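Local coordinates for toxin 2A (Paenibacillus larvae, PDB 5URP), which is an ADP-ribosyltransferase toxin and virulence factor that probably transfers ADP-ribose to a target in the host, at residues G109-K114 against L215-R220; K132-E137 against D202-I207. All coordinates share one frame; numbering follows the deposited sequence.

Interaction 1. Residues G109-K114 against L215-R220; sequences GIIFGK and LKVEAR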
loop_
_atom_site.group_PDB
_atom_site.type_symbol
_atom_site.label_atom_id
_atom_site.label_comp_id
_atom_site.label_asym_id
_atom_site.label_seq_id
_atom_site.Cartn_x
_atom_site.Cartn_y
_atom_site.Cartn_z
ATOM N N GLY A 109 -11.404 3.613 -6.633
ATOM C CA GLY A 109 -11.041 4.596 -7.636
ATOM C C GLY A 109 -10.422 5.864 -7.101
ATOM O O GLY A 109 -9.998 6.707 -7.899
ATOM N N ILE A 110 -10.343 6.017 -5.776
ATOM C CA ILE A 110 -9.811 7.244 -5.187
ATOM C C ILE A 110 -8.407 7.538 -5.698
ATOM O O ILE A 110 -8.034 8.705 -5.856
ATOM C CB ILE A 110 -9.839 7.149 -3.645
ATOM C CG1 ILE A 110 -9.581 8.516 -3.017
ATOM C CG2 ILE A 110 -8.810 6.144 -3.132
ATOM C CD1 ILE A 110 -10.684 9.489 -3.238
ATOM N N ILE A 111 -7.608 6.507 -5.968
ATOM C CA ILE A 111 -6.232 6.748 -6.396
ATOM C C ILE A 111 -6.190 7.566 -7.667
ATOM O O ILE A 111 -5.157 8.168 -7.982
ATOM C CB ILE A 111 -5.454 5.431 -6.582
ATOM C CG1 ILE A 111 -6.049 4.583 -7.706
ATOM C CG2 ILE A 111 -5.386 4.696 -5.267
ATOM C CD1 ILE A 111 -5.168 3.432 -8.104
ATOM N N PHE A 112 -7.295 7.622 -8.405
ATOM C CA PHE A 112 -7.369 8.359 -9.653
ATOM C C PHE A 112 -7.990 9.733 -9.462
ATOM O O PHE A 112 -8.250 10.426 -10.451
ATOM C CB PHE A 112 -8.175 7.562 -10.685
ATOM C CG PHE A 112 -7.600 6.214 -10.975
ATOM C CD1 PHE A 112 -6.319 6.100 -11.484
ATOM C CD2 PHE A 112 -8.318 5.059 -10.718
ATOM C CE1 PHE A 112 -5.770 4.860 -11.735
ATOM C CE2 PHE A 112 -7.765 3.796 -10.968
ATOM C CZ PHE A 112 -6.497 3.703 -11.475
ATOM N N GLY A 113 -8.233 10.127 -8.223
ATOM C CA GLY A 113 -8.964 11.334 -7.898
ATOM C C GLY A 113 -10.366 11.011 -7.427
ATOM O O GLY A 113 -10.976 10.016 -7.833
ATOM N N LYS A 114 -10.890 11.866 -6.546
ATOM C CA LYS A 114 -12.210 11.637 -5.974
ATOM C C LYS A 114 -13.290 11.513 -7.041
ATOM O O LYS A 114 -14.319 10.878 -6.790
ATOM C CB LYS A 114 -12.564 12.771 -5.005
ATOM C CG LYS A 114 -11.610 12.922 -3.816
ATOM C CD LYS A 114 -12.101 13.993 -2.838
ATOM C CE LYS A 114 -11.200 14.112 -1.612
ATOM N NZ LYS A 114 -11.149 12.846 -0.827
ATOM N N LEU A 215 -10.456 -3.507 -11.647
ATOM C CA LEU A 215 -9.402 -2.854 -12.401
ATOM C C LEU A 215 -8.067 -3.197 -11.754
ATOM O O LEU A 215 -7.873 -2.931 -10.567
ATOM C CB LEU A 215 -9.613 -1.343 -12.414
ATOM C CG LEU A 215 -9.003 -0.560 -13.543
ATOM C CD1 LEU A 215 -9.709 -0.883 -14.868
ATOM C CD2 LEU A 215 -9.171 0.887 -13.164
ATOM N N LYS A 216 -7.148 -3.758 -12.536
ATOM C CA LYS A 216 -5.831 -4.125 -12.057
ATOM C C LYS A 216 -4.825 -3.083 -12.516
ATOM O O LYS A 216 -4.774 -2.766 -13.705
ATOM C CB LYS A 216 -5.390 -5.499 -12.557
ATOM C CG LYS A 216 -4.143 -5.950 -11.776
ATOM C CD LYS A 216 -3.571 -7.259 -12.215
ATOM C CE LYS A 216 -2.270 -7.542 -11.423
ATOM N NZ LYS A 216 -1.527 -8.688 -11.998
ATOM N N VAL A 217 -4.040 -2.576 -11.574
ATOM C CA VAL A 217 -3.033 -1.546 -11.817
ATOM C C VAL A 217 -1.682 -2.175 -11.519
ATOM O O VAL A 217 -1.457 -2.642 -10.402
ATOM C CB VAL A 217 -3.262 -0.330 -10.917
ATOM C CG1 VAL A 217 -2.141 0.717 -11.108
ATOM C CG2 VAL A 217 -4.666 0.247 -11.183
ATOM N N GLU A 218 -0.795 -2.201 -12.502
ATOM C CA GLU A 218 0.550 -2.729 -12.305
ATOM C C GLU A 218 1.484 -1.527 -12.280
ATOM O O GLU A 218 1.485 -0.739 -13.223
ATOM C CB GLU A 218 0.928 -3.735 -13.396
ATOM C CG GLU A 218 0.065 -4.974 -13.264
ATOM C CD GLU A 218 0.069 -5.896 -14.459
ATOM O OE1 GLU A 218 0.907 -5.733 -15.354
ATOM O OE2 GLU A 218 -0.781 -6.822 -14.469
ATOM N N ALA A 219 2.228 -1.383 -11.194
ATOM C CA ALA A 219 3.015 -0.171 -10.972
ATOM C C ALA A 219 4.340 -0.510 -10.307
ATOM O O ALA A 219 4.536 -1.596 -9.757
ATOM C CB ALA A 219 2.267 0.833 -10.106
ATOM N N ARG A 220 5.250 0.467 -10.367
ATOM C CA ARG A 220 6.587 0.392 -9.794
ATOM C C ARG A 220 6.796 1.557 -8.845
ATOM O O ARG A 220 6.578 2.705 -9.240
ATOM C CB ARG A 220 7.679 0.533 -10.863
ATOM C CG ARG A 220 7.880 -0.574 -11.827
ATOM C CD ARG A 220 9.005 -0.118 -12.787
ATOM N NE ARG A 220 8.483 0.551 -13.982
ATOM C CZ ARG A 220 9.153 1.431 -14.728
ATOM N NH1 ARG A 220 10.394 1.796 -14.431
ATOM N NH2 ARG A 220 8.572 1.954 -15.804
#
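Phe112 meets Leu215 and Val217 through one end of its ring, and the contact is wholly apolar. At the start of the side chain, chi1 of -59° sets CG beside the backbone N and opposite the carbonyl carbon. The bond to CB points toward strand 214-221, and the ring follows with CE2 and CZ leading. CB and CG stay too far back to touch that strand. CE2 reaches CD2 of Leu215 at 3.9 Å. CZ, at the tip, meets CG2 of Val217 at 3.9 Å, and this methyl lies at the ring edge, near the ring plane. One ring face is covered from within the same turn: CG1 of Ile111 sits 3.6 Å above the plane, over the ring centre. Residues 109-112 form a short 3-10 turn in the loop that follows strand 101-107. Strand 214-221 is the middle strand of the five-stranded mixed sheet of this ADP-ribosyltransferase domain, so the turn closes over one face of that sheet. Phe138 and Ile134 of helix 128-138 also pack against the Phe112 ring. Ile111 makes a looser approach of its own, with CD1 at 4.5 Å from CG2 of Val217. The backbones remain well apart, and the CA atoms of Ile111 and Val217 are 10.4 Å from each other. On the other side of the strand Lys216 NZ forms a salt bridge with Glu218 OE2 at 3.2 Å, from 35° above the carboxylate plane. Lys216 has a second acidic partner in Glu167.

Interaction 2. Residues K132-E137 against D202-I207; sequences KKIKKE and DNIKII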
loop_
_atom_site.group_PDB
_atom_site.type_symbol
_atom_site.label_atom_id
_atom_site.label_comp_id
_atom_site.label_asym_id
_atom_site.label_seq_id
_atom_site.Cartn_x
_atom_site.Cartn_y
_atom_site.Cartn_z
ATOM N N LYS A 132 -11.578 2.235 -19.967
ATOM C CA LYS A 132 -10.790 2.731 -21.096
ATOM C C LYS A 132 -10.287 4.151 -20.846
ATOM O O LYS A 132 -9.123 4.467 -21.120
ATOM C CB LYS A 132 -11.637 2.668 -22.372
ATOM C CG LYS A 132 -10.932 3.172 -23.609
ATOM C CD LYS A 132 -11.815 3.073 -24.853
ATOM C CE LYS A 132 -13.177 3.758 -24.668
ATOM N NZ LYS A 132 -13.065 5.086 -23.986
ATOM N N LYS A 133 -11.148 5.027 -20.326
ATOM C CA LYS A 133 -10.724 6.395 -20.044
ATOM C C LYS A 133 -9.644 6.438 -18.961
ATOM O O LYS A 133 -8.682 7.210 -19.063
ATOM C CB LYS A 133 -11.934 7.237 -19.644
ATOM C CG LYS A 133 -12.948 7.407 -20.772
ATOM C CD LYS A 133 -14.262 7.994 -20.279
ATOM C CE LYS A 133 -15.303 8.039 -21.385
ATOM N NZ LYS A 133 -16.625 8.518 -20.891
ATOM N N ILE A 134 -9.787 5.622 -17.911
ATOM C CA ILE A 134 -8.777 5.571 -16.860
ATOM C C ILE A 134 -7.464 5.067 -17.425
ATOM O O ILE A 134 -6.397 5.602 -17.110
ATOM C CB ILE A 134 -9.247 4.693 -15.682
ATOM C CG1 ILE A 134 -10.379 5.400 -14.929
ATOM C CG2 ILE A 134 -8.073 4.369 -14.762
ATOM C CD1 ILE A 134 -10.965 4.598 -13.780
ATOM N N LYS A 135 -7.522 4.047 -18.285
ATOM C CA LYS A 135 -6.316 3.543 -18.930
ATOM C C LYS A 135 -5.636 4.643 -19.730
ATOM O O LYS A 135 -4.454 4.946 -19.522
ATOM C CB LYS A 135 -6.673 2.357 -19.830
ATOM C CG LYS A 135 -5.497 1.605 -20.419
ATOM C CD LYS A 135 -5.976 0.388 -21.210
ATOM C CE LYS A 135 -4.828 -0.347 -21.905
ATOM N NZ LYS A 135 -4.029 -1.217 -20.987
ATOM N N LYS A 136 -6.382 5.284 -20.630
ATOM C CA LYS A 136 -5.794 6.318 -21.469
ATOM C C LYS A 136 -5.226 7.465 -20.637
ATOM O O LYS A 136 -4.201 8.049 -21.006
ATOM C CB LYS A 136 -6.838 6.837 -22.449
ATOM C CG LYS A 136 -6.333 8.029 -23.295
ATOM C CD LYS A 136 -6.701 7.908 -24.764
ATOM C CE LYS A 136 -6.025 8.994 -25.597
ATOM N NZ LYS A 136 -6.268 8.834 -27.070
ATOM N N GLU A 137 -5.863 7.795 -19.512
ATOM C CA GLU A 137 -5.484 8.969 -18.728
ATOM C C GLU A 137 -4.321 8.701 -17.773
ATOM O O GLU A 137 -3.538 9.617 -17.506
ATOM C CB GLU A 137 -6.702 9.479 -17.948
ATOM C CG GLU A 137 -6.435 10.631 -16.986
ATOM C CD GLU A 137 -7.714 11.374 -16.540
ATOM O OE1 GLU A 137 -8.801 11.127 -17.113
ATOM O OE2 GLU A 137 -7.627 12.221 -15.614
ATOM N N ASP A 202 2.611 1.153 -15.083
ATOM C CA ASP A 202 2.989 0.454 -16.306
ATOM C C ASP A 202 1.775 -0.056 -17.083
ATOM O O ASP A 202 1.779 -0.028 -18.317
ATOM C CB ASP A 202 3.916 -0.711 -15.957
ATOM C CG ASP A 202 5.243 -0.247 -15.395
ATOM O OD1 ASP A 202 5.962 0.445 -16.141
ATOM O OD2 ASP A 202 5.554 -0.555 -14.219
ATOM N N ASN A 203 0.731 -0.524 -16.395
ATOM C CA ASN A 203 -0.387 -1.131 -17.103
ATOM C C ASN A 203 -1.653 -1.043 -16.261
ATOM O O ASN A 203 -1.598 -1.155 -15.036
ATOM C CB ASN A 203 -0.069 -2.594 -17.433
ATOM C CG ASN A 203 -0.978 -3.159 -18.492
ATOM O OD1 ASN A 203 -0.880 -2.803 -19.658
ATOM N ND2 ASN A 203 -1.864 -4.036 -18.092
ATOM N N ILE A 204 -2.782 -0.820 -16.936
ATOM C CA ILE A 204 -4.115 -0.881 -16.329
ATOM C C ILE A 204 -4.985 -1.767 -17.213
ATOM O O ILE A 204 -5.052 -1.554 -18.427
ATOM C CB ILE A 204 -4.753 0.520 -16.189
ATOM C CG1 ILE A 204 -3.959 1.392 -15.206
ATOM C CG2 ILE A 204 -6.210 0.408 -15.732
ATOM C CD1 ILE A 204 -4.416 2.836 -15.143
ATOM N N LYS A 205 -5.681 -2.735 -16.608
ATOM C CA LYS A 205 -6.590 -3.579 -17.376
ATOM C C LYS A 205 -7.707 -4.074 -16.473
ATOM O O LYS A 205 -7.593 -4.043 -15.251
ATOM C CB LYS A 205 -5.869 -4.770 -17.996
ATOM C CG LYS A 205 -5.346 -5.752 -16.972
ATOM C CD LYS A 205 -4.574 -6.923 -17.596
ATOM C CE LYS A 205 -3.849 -7.715 -16.491
ATOM N NZ LYS A 205 -3.019 -8.844 -16.999
ATOM N N ILE A 206 -8.784 -4.536 -17.103
ATOM C CA ILE A 206 -9.873 -5.183 -16.378
ATOM C C ILE A 206 -9.507 -6.640 -16.170
ATOM O O ILE A 206 -9.099 -7.321 -17.117
ATOM C CB ILE A 206 -11.202 -5.076 -17.139
ATOM C CG1 ILE A 206 -11.668 -3.622 -17.283
ATOM C CG2 ILE A 206 -12.279 -5.936 -16.409
ATOM C CD1 ILE A 206 -12.884 -3.444 -18.247
ATOM N N ILE A 207 -9.680 -7.122 -14.941
ATOM C CA ILE A 207 -9.594 -8.541 -14.636
ATOM C C ILE A 207 -10.973 -9.026 -14.183
ATOM O O ILE A 207 -11.804 -8.258 -13.690
ATOM C CB ILE A 207 -8.514 -8.845 -13.592
ATOM C CG1 ILE A 207 -8.724 -8.064 -12.304
ATOM C CG2 ILE A 207 -7.102 -8.537 -14.172
ATOM C CD1 ILE A 207 -7.776 -8.494 -11.199
#
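Helix 128-138 packs against strand 197-207, the next-to-outermost strand of the five-stranded mixed sheet. The two short segments run antiparallel, at 173°, and their axes come within 8.3 Å. Lys135 and Ile204 are the nearest residues by backbone, with CA atoms 5.6 Å apart. The contact has a polar half and an apolar half, and Ile204 serves both. On the polar side, the Lys135 chain leaves the helix with CG anti to the backbone N (chi1 -172°) and runs extended as far as CE. Its CD passes 3.5 Å from the carbonyl O of Ile204. A bend at the last torsion then brings NZ back onto that same oxygen, where it donates a hydrogen bond of 2.8 Å. The C=O...NZ angle is 155°, with the donor a little out of the carbonyl plane. NZ also forms a salt bridge with Glu139 OE2, just beyond the helix. That carboxylate oxygen takes a hydrogen bond from Ile204 N as well. Ile204 N and O are thus met by Glu139, just after the helix, and by Lys135 within it. Two oxygens, Ile204 O and Glu139 OE2, grip the ammonium group. On the apolar side, CB of Ile204 is directed toward the helix, and CD1 does the touching. It lies 4.0 Å from CG2 of Ile134, the two chains meeting at about a right angle, and 3.9 Å from the backbone O of Ile134. Just before Ile204 the strand has a classic beta bulge, in which Asp202 and Asn203 both face Glu218 of strand 214-221. Leu215 of that strand and Phe138 of the helix also pack on Ile204, so helix 128-138 covers the sheet where these two strands pair.

Interactions 1 and 2 lie side by side, their centres about 9 Å apart, on the same sheet. Strands 197-207 and 214-221 follow each other in the chain and pair directly: Lys216 N lies 2.8 Å from Lys205 O, and Glu218 N lies 2.9 Å from Asn203 O, both probable hydrogen bonds. The apolar layers also merge. Leu215 CG packs 3.7 Å from Ile204 CG2, and Phe112 CZ lies 3.7 Å from Ile134 CG2. Ile134 meets the face of the Phe112 ring opposite the one that Ile111 covers. The turn 109-112 and helix 128-138 therefore form one continuous cover over neighbouring strands. Along the chain, interaction 2 is nested within the loop that interaction 1 closes.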